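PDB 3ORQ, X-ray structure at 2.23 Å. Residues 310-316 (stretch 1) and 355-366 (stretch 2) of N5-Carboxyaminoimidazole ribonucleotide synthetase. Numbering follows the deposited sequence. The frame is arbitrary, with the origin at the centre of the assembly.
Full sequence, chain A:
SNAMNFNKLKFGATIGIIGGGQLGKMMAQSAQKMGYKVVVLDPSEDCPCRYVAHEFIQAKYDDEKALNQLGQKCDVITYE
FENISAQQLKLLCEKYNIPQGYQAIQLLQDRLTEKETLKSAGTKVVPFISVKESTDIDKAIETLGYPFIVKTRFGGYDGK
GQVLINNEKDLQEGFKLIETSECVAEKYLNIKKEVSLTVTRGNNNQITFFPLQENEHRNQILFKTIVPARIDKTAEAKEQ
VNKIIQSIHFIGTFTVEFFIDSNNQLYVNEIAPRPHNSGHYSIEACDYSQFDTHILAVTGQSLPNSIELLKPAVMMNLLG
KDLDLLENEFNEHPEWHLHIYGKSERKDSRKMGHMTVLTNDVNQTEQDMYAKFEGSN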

# COMPACT_ATOMS: atom_id res chain seq x y z
N LEU A 310 -14.82 -1.69 -3.91
CA LEU A 310 -14.63 -1.11 -5.28
C LEU A 310 -14.69 -2.19 -6.38
O LEU A 310 -15.17 -1.96 -7.48
CB LEU A 310 -13.30 -0.35 -5.33
CG LEU A 310 -13.16 0.75 -4.27
CD1 LEU A 310 -11.77 1.40 -4.25
CD2 LEU A 310 -14.29 1.83 -4.42
N LYS A 311 -14.22 -3.39 -6.06
CA LYS A 311 -14.37 -4.50 -6.97
C LYS A 311 -14.35 -5.81 -6.18
O LYS A 311 -13.58 -5.93 -5.20
CB LYS A 311 -13.20 -4.47 -7.97
CG LYS A 311 -13.47 -5.26 -9.25
CD LYS A 311 -12.40 -5.01 -10.31
CE LYS A 311 -12.62 -5.98 -11.52
NZ LYS A 311 -11.53 -5.86 -12.49
N PRO A 312 -15.16 -6.82 -6.59
CA PRO A 312 -15.24 -8.06 -5.85
C PRO A 312 -13.91 -8.77 -5.99
O PRO A 312 -13.10 -8.39 -6.88
CB PRO A 312 -16.30 -8.87 -6.59
CG PRO A 312 -17.15 -7.87 -7.35
CD PRO A 312 -16.13 -6.77 -7.72
N ALA A 313 -13.67 -9.80 -5.15
CA ALA A 313 -12.33 -10.32 -5.01
C ALA A 313 -12.27 -11.76 -4.53
O ALA A 313 -13.15 -12.23 -3.82
CB ALA A 313 -11.48 -9.40 -4.09
N VAL A 314 -11.22 -12.44 -4.94
CA VAL A 314 -11.01 -13.81 -4.56
C VAL A 314 -9.58 -13.85 -4.08
O VAL A 314 -8.64 -13.59 -4.86
CB VAL A 314 -11.15 -14.75 -5.78
CG1 VAL A 314 -10.84 -16.17 -5.38
CG2 VAL A 314 -12.56 -14.69 -6.30
N MSE A 315 -9.39 -14.11 -2.80
CA MSE A 315 -8.05 -14.07 -2.28
C MSE A 315 -7.62 -15.49 -1.92
O MSE A 315 -8.40 -16.23 -1.30
CB MSE A 315 -8.03 -13.20 -1.04
CG MSE A 315 -6.63 -13.15 -0.40
SE MSE A 315 -6.74 -13.01 1.51
CE MSE A 315 -5.49 -14.40 1.86
N MSE A 316 -6.40 -15.87 -2.29
CA MSE A 316 -5.86 -17.21 -2.00
C MSE A 316 -4.66 -17.04 -1.08
O MSE A 316 -3.81 -16.19 -1.34
CB MSE A 316 -5.39 -17.93 -3.27
CG MSE A 316 -6.38 -17.97 -4.41
SE MSE A 316 -7.99 -18.96 -3.95
CE MSE A 316 -7.23 -20.73 -3.76
N MSE A 355 -2.38 -13.92 -2.59
CA MSE A 355 -2.68 -13.29 -3.84
C MSE A 355 -4.14 -12.84 -3.81
O MSE A 355 -5.00 -13.49 -3.22
CB MSE A 355 -2.40 -14.24 -5.01
CG MSE A 355 -2.97 -15.63 -4.89
SE MSE A 355 -2.56 -16.65 -6.52
CE MSE A 355 -0.79 -16.27 -6.60
N THR A 356 -4.39 -11.72 -4.44
CA THR A 356 -5.73 -11.20 -4.47
C THR A 356 -6.08 -10.92 -5.91
O THR A 356 -5.42 -10.10 -6.59
CB THR A 356 -5.83 -9.89 -3.69
OG1 THR A 356 -5.55 -10.18 -2.31
CG2 THR A 356 -7.24 -9.27 -3.82
N VAL A 357 -7.13 -11.59 -6.36
CA VAL A 357 -7.58 -11.48 -7.72
C VAL A 357 -8.86 -10.66 -7.76
O VAL A 357 -9.90 -11.08 -7.33
CB VAL A 357 -7.82 -12.88 -8.31
CG1 VAL A 357 -8.01 -12.80 -9.78
CG2 VAL A 357 -6.64 -13.85 -7.96
N LEU A 358 -8.78 -9.46 -8.30
CA LEU A 358 -9.97 -8.65 -8.45
C LEU A 358 -10.74 -9.18 -9.62
O LEU A 358 -10.14 -9.52 -10.63
CB LEU A 358 -9.60 -7.18 -8.68
CG LEU A 358 -8.83 -6.51 -7.53
CD1 LEU A 358 -8.52 -5.03 -7.86
CD2 LEU A 358 -9.63 -6.63 -6.22
N THR A 359 -12.05 -9.30 -9.48
CA THR A 359 -12.85 -9.95 -10.53
C THR A 359 -14.29 -9.45 -10.58
O THR A 359 -14.88 -9.14 -9.53
CB THR A 359 -12.86 -11.48 -10.32
OG1 THR A 359 -13.54 -12.15 -11.39
CG2 THR A 359 -13.52 -11.82 -8.99
N ASN A 360 -14.87 -9.37 -11.77
CA ASN A 360 -16.31 -9.14 -11.86
C ASN A 360 -17.13 -10.43 -11.86
O ASN A 360 -18.36 -10.42 -11.72
CB ASN A 360 -16.65 -8.34 -13.10
CG ASN A 360 -16.21 -6.92 -13.00
OD1 ASN A 360 -16.34 -6.29 -11.94
ND2 ASN A 360 -15.69 -6.39 -14.09
N ASP A 361 -16.44 -11.55 -12.05
CA ASP A 361 -17.12 -12.82 -12.08
C ASP A 361 -16.47 -13.77 -11.08
O ASP A 361 -15.66 -14.63 -11.42
CB ASP A 361 -17.15 -13.42 -13.49
CG ASP A 361 -18.07 -14.65 -13.59
OD1 ASP A 361 -18.40 -15.27 -12.54
OD2 ASP A 361 -18.48 -15.01 -14.71
N VAL A 362 -16.89 -13.60 -9.83
CA VAL A 362 -16.34 -14.36 -8.71
C VAL A 362 -16.47 -15.87 -8.92
O VAL A 362 -15.53 -16.62 -8.68
CB VAL A 362 -17.03 -13.93 -7.40
CG1 VAL A 362 -16.66 -14.84 -6.32
CG2 VAL A 362 -16.63 -12.43 -7.01
N ASN A 363 -17.64 -16.32 -9.36
CA ASN A 363 -17.86 -17.76 -9.49
C ASN A 363 -16.91 -18.41 -10.49
O ASN A 363 -16.37 -19.47 -10.23
CB ASN A 363 -19.33 -18.08 -9.77
CG ASN A 363 -20.22 -17.78 -8.56
OD1 ASN A 363 -19.73 -17.42 -7.49
ND2 ASN A 363 -21.51 -17.90 -8.73
N GLN A 364 -16.65 -17.71 -11.59
CA GLN A 364 -15.68 -18.15 -12.57
C GLN A 364 -14.25 -18.11 -12.01
O GLN A 364 -13.54 -19.13 -12.04
CB GLN A 364 -15.75 -17.30 -13.82
CG GLN A 364 -14.77 -17.75 -14.88
CD GLN A 364 -15.01 -19.20 -15.32
OE1 GLN A 364 -15.99 -19.49 -16.00
NE2 GLN A 364 -14.13 -20.10 -14.91
N THR A 365 -13.84 -16.95 -11.49
CA THR A 365 -12.54 -16.84 -10.85
C THR A 365 -12.33 -17.96 -9.82
O THR A 365 -11.25 -18.54 -9.75
CB THR A 365 -12.35 -15.50 -10.13
OG1 THR A 365 -12.39 -14.44 -11.09
CG2 THR A 365 -11.01 -15.51 -9.37
N GLU A 366 -13.37 -18.26 -9.05
CA GLU A 366 -13.29 -19.35 -8.07
C GLU A 366 -12.90 -20.67 -8.75
O GLU A 366 -12.02 -21.39 -8.26
CB GLU A 366 -14.61 -19.53 -7.30
CG GLU A 366 -14.48 -20.61 -6.23
CD GLU A 366 -15.77 -20.89 -5.51
OE1 GLU A 366 -15.74 -20.96 -4.27
OE2 GLU A 366 -16.81 -21.08 -6.18

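Strands 313-316 and 355-358 run antiparallel (163° between their directions), and the backbone bonds fix the register. V314 and V357 form a reciprocal pair, V314 N to V357 O at 3.1 Å and V357 N to V314 O at 2.9 Å; M316 and M355 do likewise, and T359 N extends the ladder by donating to P312 O at 2.9 Å. In each extended strand the side chains alternate: A313, M315, T356 and L358 share one face, V314, M316, V357 and M355 the other.

On the latter face lies helix 362-366, its axis 8.6 Å from strand 313-316. V314, chi1 t (176°), places CG2 3.5 Å from T365 CG2 and 4.1 Å from V362 CG1. V362, also t, puts its CG2 3.6 Å from P312 CB, so its two methyls meet different residues. T359, likewise t, has OG1 2.6 Å from T365 OG1, a hydrogen bond of undecided direction, and the same OG1 accepts from D361 N at 3.0 Å; its CG2 remains 4.0 Å from V314 CG2. D361 caps the helix, OD1 accepting from Q364 N at 3.1 Å.

K311 is extended, all four chi angles t, laying CD 3.9 Å from L358 CB. M316 is m throughout: its CB packs 3.7 Å from M355 CG, while its end leads away.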